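Local coordinates for DNA-damage inducible protein DDI1-like protein (Leishmania major, PDB 5YQ8) that acts as an aspartic protease of the DDI1 family and is represented here by its retroviral protease-like domain, at residues M5-C10 with K18-S23; P9-Q14 with P68-G73; N13-K18 with A35-L40; R42-R47 with G62-T67; I76-Y81 with L94-R99. One frame throughout, in Å; residues are numbered along the deposited sequence.

How the contacts relate
Contacts 1, 2 and 3 share the hairpin 7-12/15-21. Contact 1 is the buried one, a strand pairing with backbone bonds and mostly apolar side chains that runs up to the probable active-site aspartate and the second subunit. Contact 2 takes the far end of strand 7-12 across to strand 62-71, joining the two outermost strands of the sheet with few bonds and a water. Contact 3 sets the end of helix 32-37 against strand 15-21 through an arginine and an asparagine. Contact 4, farthest from the chain centre, is polar and more exposed; it flanks the same strand 62-71 with a loop. Contact 5 packs helix 94-99 on strand 74-83, the neighbour of 62-71, and like contact 1 reaches the second subunit.

Contact 1: residues M5-C10 with K18-S23; sequences MLYVPC and KAFVDS
Y7 and F20 face each other as a non-hydrogen-bonded pair of the antiparallel hairpin 7-12/15-21, and their rings meet obliquely, planes 55° apart. F20 has CG anti to the backbone N (chi1 -173°); its CD1 lies over one face of the Y7 ring, toward the rim and 3.4 Å from Y7 CZ. M5 comes to the edge of the F20 ring, its CB 3.7 Å from F20 CE1. On the same face of the sheet K18 crosses Y7 with its methylenes, CD 3.5 Å from Y7 CD2, while NZ goes on to L126 O. V8 and A19 lie on the other face and exchange both backbone bonds, V8 N to A19 O at 3.0 Å and A19 N to V8 O at 2.8 Å. Just past the pairing come D22, the probable catalytic aspartate, and S23, whose OG bonds V21 O of the second subunit, as in the fireman's grip of retropepsins. Backbone bonds and aromatic packing, with no ion pair between the segments, thus hold the strand that leads into that site.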
# COMPACT_ATOMS: atom_id res chain seq x y z
N MET A 5 -10.47 1.74 -2.31
CA MET A 5 -9.16 1.04 -2.09
C MET A 5 -8.97 0.07 -3.21
O MET A 5 -9.94 -0.23 -3.87
CB MET A 5 -9.12 0.30 -0.74
CG MET A 5 -9.55 1.13 0.43
SD MET A 5 -8.35 2.33 1.03
CE MET A 5 -8.85 3.75 0.15
N LEU A 6 -7.77 -0.43 -3.44
CA LEU A 6 -7.43 -1.23 -4.65
C LEU A 6 -7.64 -2.72 -4.38
O LEU A 6 -6.96 -3.29 -3.54
CB LEU A 6 -5.97 -1.04 -5.10
CG LEU A 6 -5.54 0.39 -5.36
CD1 LEU A 6 -4.11 0.45 -5.95
CD2 LEU A 6 -6.57 1.08 -6.30
N TYR A 7 -8.60 -3.31 -5.09
CA TYR A 7 -8.79 -4.77 -5.13
C TYR A 7 -8.79 -5.28 -6.57
O TYR A 7 -9.25 -4.63 -7.45
CB TYR A 7 -10.09 -5.16 -4.47
CG TYR A 7 -10.10 -4.95 -2.98
CD1 TYR A 7 -10.32 -3.67 -2.41
CD2 TYR A 7 -10.00 -6.04 -2.13
CE1 TYR A 7 -10.32 -3.51 -1.04
CE2 TYR A 7 -10.05 -5.87 -0.75
CZ TYR A 7 -10.17 -4.64 -0.22
OH TYR A 7 -10.22 -4.59 1.10
N VAL A 8 -8.20 -6.44 -6.78
CA VAL A 8 -8.34 -7.18 -7.99
C VAL A 8 -8.99 -8.53 -7.75
O VAL A 8 -8.79 -9.16 -6.70
CB VAL A 8 -7.01 -7.34 -8.67
CG1 VAL A 8 -6.53 -6.00 -9.20
CG2 VAL A 8 -5.98 -8.02 -7.76
N PRO A 9 -9.79 -8.99 -8.74
CA PRO A 9 -10.26 -10.37 -8.65
C PRO A 9 -9.22 -11.39 -9.16
O PRO A 9 -8.31 -11.05 -9.88
CB PRO A 9 -11.49 -10.37 -9.51
CG PRO A 9 -11.12 -9.32 -10.61
CD PRO A 9 -10.28 -8.30 -9.95
N CYS A 10 -9.36 -12.63 -8.73
CA CYS A 10 -8.54 -13.74 -9.17
C CYS A 10 -9.18 -15.05 -8.71
O CYS A 10 -10.14 -15.04 -7.97
CB CYS A 10 -7.13 -13.65 -8.55
SG CYS A 10 -6.99 -13.67 -6.73
N LYS A 18 -11.26 -12.03 -4.16
CA LYS A 18 -10.77 -10.71 -4.37
C LYS A 18 -9.57 -10.41 -3.45
O LYS A 18 -9.53 -10.84 -2.31
CB LYS A 18 -11.85 -9.66 -4.19
CG LYS A 18 -12.27 -9.30 -2.78
CD LYS A 18 -12.90 -7.93 -2.77
CE LYS A 18 -13.48 -7.66 -1.40
NZ LYS A 18 -14.54 -8.65 -0.99
N ALA A 19 -8.59 -9.70 -4.01
CA ALA A 19 -7.28 -9.52 -3.38
C ALA A 19 -6.99 -8.03 -3.23
O ALA A 19 -7.05 -7.31 -4.20
CB ALA A 19 -6.17 -10.17 -4.22
N PHE A 20 -6.66 -7.62 -2.03
CA PHE A 20 -6.21 -6.23 -1.73
C PHE A 20 -4.76 -5.97 -2.10
O PHE A 20 -3.91 -6.77 -1.75
CB PHE A 20 -6.37 -6.01 -0.26
CG PHE A 20 -6.11 -4.59 0.19
CD1 PHE A 20 -6.99 -3.58 -0.15
CD2 PHE A 20 -5.03 -4.28 1.05
CE1 PHE A 20 -6.80 -2.30 0.35
CE2 PHE A 20 -4.82 -3.00 1.49
CZ PHE A 20 -5.70 -1.99 1.12
N VAL A 21 -4.52 -4.89 -2.83
CA VAL A 21 -3.20 -4.58 -3.38
C VAL A 21 -2.56 -3.47 -2.54
O VAL A 21 -2.92 -2.29 -2.72
CB VAL A 21 -3.28 -4.13 -4.84
CG1 VAL A 21 -1.91 -3.67 -5.34
CG2 VAL A 21 -3.88 -5.23 -5.74
N ASP A 22 -1.64 -3.85 -1.67
CA ASP A 22 -1.13 -2.99 -0.55
C ASP A 22 0.35 -2.81 -0.66
O ASP A 22 1.08 -3.69 -0.28
CB ASP A 22 -1.45 -3.67 0.78
CG ASP A 22 -1.23 -2.80 1.99
OD1 ASP A 22 -0.65 -1.71 1.87
OD2 ASP A 22 -1.62 -3.28 3.10
N SER A 23 0.81 -1.70 -1.20
CA SER A 23 2.24 -1.49 -1.44
C SER A 23 2.99 -1.19 -0.18
O SER A 23 4.19 -1.36 -0.13
CB SER A 23 2.45 -0.37 -2.49
OG SER A 23 2.41 0.95 -1.94

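Contact 2: residues P9-Q14 with P68-G73; sequences PCTINQ and PVNLAG
T11 and N70 form the single bridge here, an antiparallel hydrogen-bonded pair. Its good bond is N70 N to T11 O, 2.9 Å and almost straight at 176°; the return bond, T11 N to N70 O, is weak at 3.4 Å. Two residues farther along, a water joins the two backbones instead: it donates to P68 O at 2.8 Å and accepts from N13 N at 3.1 Å. Alternate backbone groups turn outward to the next strands, C10 bonding with V17 and V69 with I76. The T11 and N70 side chains run alongside each other in one direction, with T11 OG1 3.2 Å from N70 CB. On the face carrying C10, I12 and V69, the valine does the packing: V69 CG1 meets C10 SG at 3.8 Å, and V69 CG2 meets I12 CD1 at 3.6 Å. Strands 7-12 and 62-71 are the two outermost strands of the six-stranded sheet, and their meeting closes it on itself, consistent with the barrel-like beta fold of a retropepsin subunit.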
# COMPACT_ATOMS: atom_id res chain seq x y z
N PRO A 9 -9.79 -8.99 -8.74
CA PRO A 9 -10.26 -10.37 -8.65
C PRO A 9 -9.22 -11.39 -9.16
O PRO A 9 -8.31 -11.05 -9.88
CB PRO A 9 -11.49 -10.37 -9.51
CG PRO A 9 -11.12 -9.32 -10.61
CD PRO A 9 -10.28 -8.30 -9.95
N CYS A 10 -9.36 -12.63 -8.73
CA CYS A 10 -8.54 -13.74 -9.17
C CYS A 10 -9.18 -15.05 -8.71
O CYS A 10 -10.14 -15.04 -7.97
CB CYS A 10 -7.13 -13.65 -8.55
SG CYS A 10 -6.99 -13.67 -6.73
N THR A 11 -8.59 -16.18 -9.09
CA THR A 11 -9.10 -17.50 -8.69
C THR A 11 -7.95 -18.38 -8.17
O THR A 11 -6.90 -18.42 -8.75
CB THR A 11 -9.80 -18.24 -9.87
OG1 THR A 11 -8.87 -18.48 -10.95
CG2 THR A 11 -10.93 -17.46 -10.41
N ILE A 12 -8.21 -19.15 -7.12
CA ILE A 12 -7.31 -20.16 -6.62
C ILE A 12 -8.09 -21.46 -6.57
O ILE A 12 -9.09 -21.56 -5.82
CB ILE A 12 -6.85 -19.82 -5.21
CG1 ILE A 12 -6.21 -18.42 -5.22
CG2 ILE A 12 -5.87 -20.87 -4.70
CD1 ILE A 12 -5.54 -17.94 -3.94
N ASN A 13 -7.63 -22.46 -7.33
CA ASN A 13 -8.32 -23.74 -7.51
C ASN A 13 -9.75 -23.48 -7.89
O ASN A 13 -10.64 -23.81 -7.09
CB ASN A 13 -8.35 -24.57 -6.24
CG ASN A 13 -7.02 -24.78 -5.70
OD1 ASN A 13 -6.13 -25.28 -6.37
ND2 ASN A 13 -6.89 -24.45 -4.45
N GLN A 14 -9.99 -22.80 -9.00
CA GLN A 14 -11.34 -22.58 -9.54
C GLN A 14 -12.24 -21.60 -8.74
O GLN A 14 -13.29 -21.25 -9.26
CB GLN A 14 -12.10 -23.96 -9.64
CG GLN A 14 -11.44 -25.07 -10.44
CD GLN A 14 -11.44 -24.73 -11.90
OE1 GLN A 14 -12.24 -23.91 -12.36
NE2 GLN A 14 -10.51 -25.30 -12.62
N PRO A 68 -0.79 -22.01 -6.80
CA PRO A 68 -1.17 -21.27 -8.02
C PRO A 68 -2.39 -20.35 -7.87
O PRO A 68 -3.40 -20.71 -7.31
CB PRO A 68 -1.41 -22.38 -9.05
CG PRO A 68 -0.91 -23.63 -8.39
CD PRO A 68 -1.08 -23.44 -6.93
N VAL A 69 -2.23 -19.13 -8.33
CA VAL A 69 -3.27 -18.11 -8.36
C VAL A 69 -3.40 -17.54 -9.76
O VAL A 69 -2.42 -17.06 -10.35
CB VAL A 69 -2.87 -17.00 -7.40
CG1 VAL A 69 -3.97 -15.99 -7.28
CG2 VAL A 69 -2.59 -17.55 -6.03
N ASN A 70 -4.61 -17.57 -10.30
CA ASN A 70 -4.88 -17.17 -11.66
C ASN A 70 -5.18 -15.70 -11.67
O ASN A 70 -6.33 -15.24 -11.48
CB ASN A 70 -6.01 -18.00 -12.28
CG ASN A 70 -6.37 -17.53 -13.67
OD1 ASN A 70 -7.04 -16.47 -13.82
ND2 ASN A 70 -5.85 -18.21 -14.71
N LEU A 71 -4.14 -14.92 -11.91
CA LEU A 71 -4.24 -13.46 -11.85
C LEU A 71 -3.86 -12.95 -13.23
O LEU A 71 -2.83 -13.38 -13.82
CB LEU A 71 -3.34 -12.92 -10.74
CG LEU A 71 -3.40 -11.40 -10.56
CD1 LEU A 71 -4.82 -10.88 -10.39
CD2 LEU A 71 -2.59 -10.95 -9.37
N ALA A 72 -4.72 -12.08 -13.76
CA ALA A 72 -4.56 -11.52 -15.11
C ALA A 72 -4.63 -12.56 -16.15
O ALA A 72 -3.91 -12.44 -17.16
CB ALA A 72 -3.26 -10.68 -15.25
N GLY A 73 -5.48 -13.57 -15.93
CA GLY A 73 -5.49 -14.76 -16.80
C GLY A 73 -4.20 -15.61 -16.89
O GLY A 73 -4.06 -16.46 -17.76
O HOH W 1 -5.27 -21.55 -9.16

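Contact 3: residues N13-K18 with A35-L40; sequences NQVLVK and AERCGL
N13 and C38 make the shorter of two polar bonds between strand 15-18 with its preceding turn and the end of helix 32-37. N13 ND2 reaches C38 O at 2.6 Å, a distance to read with caution; the donor lies in the carbonyl plane, but the bond is bent, 132° at the hydrogen, and the oxygen is 25° off the asparagine amide plane. The other bond comes from R37: NH1 donates to L16 O at 3.1 Å, with the oxygen close to the guanidinium plane. R37 leaves the helix with CG anti to the backbone N (chi1 -179°); its NH2 has a salt bridge to D89 and a hydrogen bond to T34 OG1.

The apolar part is C38 SG, touching V17 CG1 at 3.9 Å and V15 CB at 4.1 Å. Two methyls make van der Waals contact with polar groups: V17 and R37 run antiparallel past one another, V17 CG1 3.4 Å from R37 NH2, and L40 CD2 packs on N13 ND2. Backbone bonds shape the helix end: L40 N to A35 O at 2.7 Å and G39 N to E36 O, with G39 at positive phi. This is a Schellman motif, whose turn presents C38 O to the asparagine.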
# COMPACT_ATOMS: atom_id res chain seq x y z
N ASN A 13 -7.63 -22.46 -7.33
CA ASN A 13 -8.32 -23.74 -7.51
C ASN A 13 -9.75 -23.48 -7.89
O ASN A 13 -10.64 -23.81 -7.09
CB ASN A 13 -8.35 -24.57 -6.24
CG ASN A 13 -7.02 -24.78 -5.70
OD1 ASN A 13 -6.13 -25.28 -6.37
ND2 ASN A 13 -6.89 -24.45 -4.45
N GLN A 14 -9.99 -22.80 -9.00
CA GLN A 14 -11.34 -22.58 -9.54
C GLN A 14 -12.24 -21.60 -8.74
O GLN A 14 -13.29 -21.25 -9.26
CB GLN A 14 -12.10 -23.96 -9.64
CG GLN A 14 -11.44 -25.07 -10.44
CD GLN A 14 -11.44 -24.73 -11.90
OE1 GLN A 14 -12.24 -23.91 -12.36
NE2 GLN A 14 -10.51 -25.30 -12.62
N VAL A 15 -11.87 -21.22 -7.51
CA VAL A 15 -12.68 -20.48 -6.59
C VAL A 15 -12.35 -19.00 -6.69
O VAL A 15 -11.23 -18.58 -6.67
CB VAL A 15 -12.40 -20.92 -5.14
CG1 VAL A 15 -13.24 -20.08 -4.12
CG2 VAL A 15 -12.66 -22.42 -4.99
N LEU A 16 -13.39 -18.22 -6.78
CA LEU A 16 -13.23 -16.77 -6.98
C LEU A 16 -12.89 -16.01 -5.71
O LEU A 16 -13.59 -16.18 -4.70
CB LEU A 16 -14.48 -16.19 -7.59
CG LEU A 16 -14.44 -14.74 -8.02
CD1 LEU A 16 -13.29 -14.53 -8.96
CD2 LEU A 16 -15.74 -14.35 -8.70
N VAL A 17 -11.83 -15.18 -5.77
CA VAL A 17 -11.41 -14.41 -4.61
C VAL A 17 -10.98 -13.01 -5.02
O VAL A 17 -10.45 -12.83 -6.14
CB VAL A 17 -10.28 -15.13 -3.85
CG1 VAL A 17 -10.80 -16.34 -3.06
CG2 VAL A 17 -9.24 -15.63 -4.78
N LYS A 18 -11.26 -12.03 -4.16
CA LYS A 18 -10.77 -10.71 -4.37
C LYS A 18 -9.57 -10.41 -3.45
O LYS A 18 -9.53 -10.84 -2.31
CB LYS A 18 -11.85 -9.66 -4.19
CG LYS A 18 -12.27 -9.30 -2.78
CD LYS A 18 -12.90 -7.93 -2.77
CE LYS A 18 -13.48 -7.66 -1.40
NZ LYS A 18 -14.54 -8.65 -0.99
N ALA A 35 -8.46 -19.85 2.56
CA ALA A 35 -7.66 -21.03 2.24
C ALA A 35 -8.49 -22.29 2.47
O ALA A 35 -8.40 -23.23 1.71
CB ALA A 35 -6.39 -21.03 3.06
N GLU A 36 -9.28 -22.31 3.54
CA GLU A 36 -10.27 -23.38 3.69
C GLU A 36 -11.26 -23.38 2.51
O GLU A 36 -11.63 -24.43 1.93
CB GLU A 36 -11.03 -23.24 5.03
CG GLU A 36 -10.30 -23.83 6.25
CD GLU A 36 -10.98 -23.55 7.61
OE1 GLU A 36 -11.43 -22.41 7.85
OE2 GLU A 36 -11.08 -24.48 8.43
N ARG A 37 -11.68 -22.21 2.10
CA ARG A 37 -12.63 -22.12 0.98
C ARG A 37 -12.00 -22.51 -0.36
O ARG A 37 -12.71 -22.90 -1.27
CB ARG A 37 -13.24 -20.72 0.96
CG ARG A 37 -14.27 -20.43 -0.12
CD ARG A 37 -14.98 -19.12 0.24
NE ARG A 37 -14.07 -17.98 0.39
CZ ARG A 37 -13.57 -17.25 -0.61
NH1 ARG A 37 -13.92 -17.43 -1.88
NH2 ARG A 37 -12.75 -16.29 -0.32
N CYS A 38 -10.69 -22.40 -0.46
CA CYS A 38 -9.92 -22.74 -1.63
C CYS A 38 -9.25 -24.11 -1.50
O CYS A 38 -8.52 -24.54 -2.39
CB CYS A 38 -8.85 -21.62 -1.87
SG CYS A 38 -9.57 -20.02 -2.38
N GLY A 39 -9.46 -24.80 -0.39
CA GLY A 39 -8.92 -26.13 -0.20
C GLY A 39 -7.39 -26.16 -0.00
O GLY A 39 -6.75 -27.06 -0.47
N LEU A 40 -6.84 -25.18 0.72
CA LEU A 40 -5.41 -24.96 0.87
C LEU A 40 -4.85 -25.28 2.24
O LEU A 40 -3.67 -25.04 2.50
CB LEU A 40 -5.11 -23.47 0.59
CG LEU A 40 -5.53 -22.90 -0.74
CD1 LEU A 40 -5.15 -21.44 -0.80
CD2 LEU A 40 -4.85 -23.69 -1.86

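Contact 4: residues R42-R47 with G62-T67; sequences RLVDVR and GRIHMT
D45 OD2 takes three hydrogen bonds, one of them from across the contact. H65 NE2 approaches it at 3.2 Å, almost straight at 178°, in the plane of its own ring and on the anti lone pair of the oxygen, with ring and carboxylate planes 72° apart. R47 grips from the syn side: NE uses the syn lone pair at 3.0 Å in a salt bridge, and NH2 joins it slightly out of the carboxylate plane. D45 OD1 accepts R47 N at 2.9 Å from above that plane, which makes an Asx turn. At the other side of the imidazole, R63 NH1 donates to H65 ND1 at 3.0 Å, and R63 O lies over the centre of one ring face. Donation from NE2 with acceptance at ND1 is consistent with a neutral H65 protonated at NE2.

The backbones make a single antiparallel bridge, D45 with R63, whose two bonds are both weak. It lays 42-47 beside strand 62-71; the loop between the two segments probably corresponds to the retropepsin flap, which would put this pairing at its base. Beside the polar cluster, V44 splits its methyls: CG1 lies 3.7 Å from G62 CA, CG2 3.8 Å from I64 CG1. L43 reaches loosely toward M66 O with CD1. I64 also packs on L40 and F80.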
# COMPACT_ATOMS: atom_id res chain seq x y z
N ARG A 42 -4.32 -28.26 3.55
CA ARG A 42 -3.36 -29.34 3.43
C ARG A 42 -1.95 -28.82 3.03
O ARG A 42 -0.94 -29.45 3.30
CB ARG A 42 -3.87 -30.34 2.41
CG ARG A 42 -3.14 -31.65 2.47
CD ARG A 42 -2.10 -31.84 1.40
NE ARG A 42 -2.55 -31.61 0.03
CZ ARG A 42 -1.70 -31.54 -0.99
NH1 ARG A 42 -0.38 -31.67 -0.76
NH2 ARG A 42 -2.15 -31.32 -2.24
N LEU A 43 -1.92 -27.69 2.33
CA LEU A 43 -0.68 -27.03 1.91
C LEU A 43 -0.07 -26.13 2.99
O LEU A 43 1.06 -25.67 2.81
CB LEU A 43 -0.96 -26.20 0.64
CG LEU A 43 -1.24 -26.97 -0.65
CD1 LEU A 43 -1.38 -26.00 -1.82
CD2 LEU A 43 -0.08 -27.93 -0.92
N VAL A 44 -0.82 -25.85 4.06
CA VAL A 44 -0.34 -24.95 5.08
C VAL A 44 0.73 -25.64 5.90
O VAL A 44 0.43 -26.59 6.63
CB VAL A 44 -1.48 -24.41 5.96
CG1 VAL A 44 -0.92 -23.56 7.11
CG2 VAL A 44 -2.44 -23.61 5.08
N ASP A 45 1.97 -25.15 5.79
CA ASP A 45 3.06 -25.66 6.59
C ASP A 45 2.93 -25.05 7.96
O ASP A 45 2.95 -23.85 8.08
CB ASP A 45 4.42 -25.34 5.95
CG ASP A 45 5.61 -25.73 6.84
OD1 ASP A 45 5.39 -26.29 7.95
OD2 ASP A 45 6.77 -25.41 6.46
N VAL A 46 2.86 -25.86 9.00
CA VAL A 46 2.51 -25.35 10.34
C VAL A 46 3.76 -25.28 11.21
O VAL A 46 3.65 -25.32 12.41
CB VAL A 46 1.47 -26.25 11.07
CG1 VAL A 46 0.09 -26.10 10.48
CG2 VAL A 46 1.88 -27.71 10.97
N ARG A 47 4.94 -25.16 10.61
CA ARG A 47 6.18 -25.14 11.39
C ARG A 47 6.48 -23.78 11.95
O ARG A 47 7.24 -23.64 12.87
CB ARG A 47 7.36 -25.62 10.55
CG ARG A 47 7.28 -27.10 10.23
CD ARG A 47 8.55 -27.53 9.53
NE ARG A 47 8.71 -26.87 8.25
CZ ARG A 47 9.77 -26.99 7.45
NH1 ARG A 47 10.83 -27.74 7.79
NH2 ARG A 47 9.78 -26.30 6.29
N GLY A 62 0.19 -20.43 9.63
CA GLY A 62 1.24 -21.08 8.86
C GLY A 62 1.58 -20.23 7.65
O GLY A 62 1.18 -19.05 7.59
N ARG A 63 2.35 -20.82 6.73
CA ARG A 63 2.73 -20.18 5.51
C ARG A 63 2.52 -21.09 4.33
O ARG A 63 2.93 -22.23 4.41
CB ARG A 63 4.18 -19.77 5.58
CG ARG A 63 4.65 -18.85 4.44
CD ARG A 63 6.12 -18.49 4.57
NE ARG A 63 6.51 -17.48 3.59
CZ ARG A 63 7.08 -17.69 2.39
NH1 ARG A 63 7.41 -18.91 1.96
NH2 ARG A 63 7.35 -16.64 1.60
N ILE A 64 1.93 -20.60 3.23
CA ILE A 64 1.70 -21.42 2.03
C ILE A 64 2.83 -21.03 1.11
O ILE A 64 2.95 -19.88 0.67
CB ILE A 64 0.32 -21.14 1.45
CG1 ILE A 64 -0.74 -21.93 2.19
CG2 ILE A 64 0.21 -21.54 0.01
CD1 ILE A 64 -2.17 -21.70 1.77
N HIS A 65 3.73 -21.96 0.84
CA HIS A 65 5.01 -21.58 0.16
C HIS A 65 4.84 -21.41 -1.33
O HIS A 65 5.59 -20.71 -1.97
CB HIS A 65 6.12 -22.60 0.47
CG HIS A 65 6.36 -22.77 1.92
ND1 HIS A 65 6.68 -21.72 2.75
CD2 HIS A 65 6.31 -23.86 2.71
CE1 HIS A 65 6.87 -22.18 3.98
NE2 HIS A 65 6.63 -23.47 3.98
N MET A 66 3.84 -22.08 -1.87
CA MET A 66 3.50 -22.01 -3.29
C MET A 66 2.11 -22.55 -3.49
O MET A 66 1.84 -23.66 -3.10
CB MET A 66 4.47 -22.77 -4.19
CG MET A 66 4.20 -22.55 -5.68
SD MET A 66 3.04 -23.74 -6.26
CE MET A 66 2.99 -23.41 -7.97
N THR A 67 1.24 -21.69 -4.01
CA THR A 67 -0.05 -22.07 -4.52
C THR A 67 -0.26 -21.33 -5.82
O THR A 67 -0.00 -20.13 -5.92
CB THR A 67 -1.19 -21.76 -3.53
OG1 THR A 67 -2.47 -22.15 -4.09
CG2 THR A 67 -1.25 -20.31 -3.17

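Contact 5: residues I76-Y81 with L94-R99; sequences IPFAFY and LDQLKR
Q96 carries the tight part of this contact, folded over the ring of F78. Its CG, anti to the carbonyl carbon (chi1 -63°), comes within 3.5 Å of F78 CD2, and the bend at chi2 (-69°) brings CD over one face of the ring. OE1 sits above the ring centre, amide and ring planes 27° apart. The amide ends have polar neighbours: Q96 NE2 makes a weak bond to A79 O at 3.2 Å, and OE1 takes another weak one from H100 NE2, which also bonds P77 O weakly. The approach of Q96 NE2 to A79 N, 3.1 Å, joins two donors and is mere proximity.

Toward the P77 and R99 side the fit is looser. A water bridges the two segments, donating to P77 O at 2.6 Å and accepting from Q96 NE2 at 3.3 Å. R99, an exposed residue, crosses P77 at about a right angle, its NH2 no nearer than 4.1 Å to P77 CG. At the other end D95 turns its OD2 to S28 N, its side chain about 8 Å from that of D22, the probable active-site residue. L97 leaves the helix away from residues 76-81; its side chain packs on I92 and on L106 of the second subunit, where K98 NZ bonds T4 O. As in retropepsins, a short helix late in the protease domain packs on the sheet close to the active site and the dimer partner.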
# COMPACT_ATOMS: atom_id res chain seq x y z
N ILE A 76 0.02 -17.68 -11.60
CA ILE A 76 1.11 -17.01 -10.92
C ILE A 76 1.37 -17.65 -9.54
O ILE A 76 0.47 -17.75 -8.72
CB ILE A 76 0.77 -15.52 -10.73
CG1 ILE A 76 0.86 -14.88 -12.07
CG2 ILE A 76 1.77 -14.83 -9.79
CD1 ILE A 76 -0.22 -13.89 -12.26
N PRO A 77 2.60 -18.07 -9.25
CA PRO A 77 2.86 -18.73 -8.00
C PRO A 77 2.95 -17.71 -6.89
O PRO A 77 3.84 -16.83 -6.95
CB PRO A 77 4.22 -19.42 -8.24
CG PRO A 77 4.87 -18.62 -9.29
CD PRO A 77 3.79 -18.04 -10.11
N PHE A 78 2.05 -17.83 -5.88
CA PHE A 78 2.05 -17.04 -4.67
C PHE A 78 2.56 -17.79 -3.47
O PHE A 78 2.42 -18.98 -3.36
CB PHE A 78 0.65 -16.54 -4.37
CG PHE A 78 0.35 -15.20 -5.04
CD1 PHE A 78 0.27 -15.11 -6.44
CD2 PHE A 78 0.21 -14.04 -4.27
CE1 PHE A 78 0.05 -13.91 -7.06
CE2 PHE A 78 -0.02 -12.83 -4.91
CZ PHE A 78 -0.11 -12.77 -6.29
N ALA A 79 3.13 -17.05 -2.53
CA ALA A 79 3.46 -17.53 -1.17
C ALA A 79 2.92 -16.48 -0.22
O ALA A 79 3.07 -15.25 -0.46
CB ALA A 79 4.93 -17.65 -0.95
N PHE A 80 2.23 -16.98 0.81
CA PHE A 80 1.67 -16.11 1.81
C PHE A 80 1.43 -16.77 3.14
O PHE A 80 1.43 -17.98 3.22
CB PHE A 80 0.38 -15.53 1.31
CG PHE A 80 -0.50 -16.52 0.67
CD1 PHE A 80 -1.10 -17.48 1.41
CD2 PHE A 80 -0.67 -16.47 -0.68
CE1 PHE A 80 -1.89 -18.39 0.77
CE2 PHE A 80 -1.39 -17.37 -1.33
CZ PHE A 80 -2.02 -18.33 -0.60
N TYR A 81 1.32 -15.96 4.18
CA TYR A 81 0.96 -16.46 5.49
C TYR A 81 -0.53 -16.68 5.58
O TYR A 81 -1.29 -16.07 4.88
CB TYR A 81 1.42 -15.48 6.55
CG TYR A 81 2.90 -15.32 6.62
CD1 TYR A 81 3.72 -16.40 6.99
CD2 TYR A 81 3.52 -14.12 6.37
CE1 TYR A 81 5.08 -16.29 7.09
CE2 TYR A 81 4.90 -13.99 6.53
CZ TYR A 81 5.68 -15.10 6.86
OH TYR A 81 7.04 -15.12 6.97
N LEU A 94 3.88 -6.23 -0.93
CA LEU A 94 5.09 -5.84 -1.64
C LEU A 94 6.03 -7.01 -1.99
O LEU A 94 6.72 -6.94 -2.95
CB LEU A 94 5.81 -4.78 -0.79
CG LEU A 94 6.74 -3.80 -1.51
CD1 LEU A 94 6.00 -3.15 -2.65
CD2 LEU A 94 7.30 -2.81 -0.53
N ASP A 95 6.05 -8.09 -1.25
CA ASP A 95 6.76 -9.28 -1.71
C ASP A 95 6.33 -9.78 -3.11
O ASP A 95 7.17 -10.02 -4.00
CB ASP A 95 6.60 -10.42 -0.69
CG ASP A 95 5.22 -10.40 0.04
OD1 ASP A 95 4.49 -9.34 -0.00
OD2 ASP A 95 4.92 -11.42 0.71
N GLN A 96 5.04 -10.02 -3.29
CA GLN A 96 4.52 -10.57 -4.56
C GLN A 96 4.42 -9.50 -5.65
O GLN A 96 4.66 -9.75 -6.79
CB GLN A 96 3.16 -11.26 -4.34
CG GLN A 96 3.20 -12.47 -3.40
CD GLN A 96 3.93 -13.62 -3.98
OE1 GLN A 96 3.87 -13.85 -5.18
NE2 GLN A 96 4.61 -14.38 -3.14
N LEU A 97 4.12 -8.26 -5.28
CA LEU A 97 4.21 -7.14 -6.23
C LEU A 97 5.60 -7.02 -6.83
O LEU A 97 5.74 -6.81 -8.02
CB LEU A 97 3.84 -5.83 -5.56
CG LEU A 97 2.34 -5.55 -5.35
CD1 LEU A 97 2.11 -4.31 -4.54
CD2 LEU A 97 1.64 -5.44 -6.70
N LYS A 98 6.62 -7.17 -6.00
CA LYS A 98 8.00 -7.26 -6.43
C LYS A 98 8.42 -8.58 -7.03
O LYS A 98 9.05 -8.62 -8.05
CB LYS A 98 8.94 -6.90 -5.27
CG LYS A 98 8.84 -5.46 -4.81
CD LYS A 98 10.19 -5.09 -4.22
CE LYS A 98 10.51 -3.64 -4.37
NZ LYS A 98 11.59 -3.38 -3.44
N ARG A 99 8.00 -9.69 -6.49
CA ARG A 99 8.38 -10.98 -7.05
C ARG A 99 7.95 -11.18 -8.52
O ARG A 99 8.62 -11.80 -9.32
CB ARG A 99 7.79 -12.08 -6.15
CG ARG A 99 7.69 -13.44 -6.77
CD ARG A 99 9.09 -13.97 -7.07
NE ARG A 99 8.88 -15.22 -7.75
CZ ARG A 99 8.74 -15.36 -9.05
NH1 ARG A 99 8.84 -14.32 -9.87
NH2 ARG A 99 8.44 -16.54 -9.54
O HOH W 2 5.32 -17.10 -4.80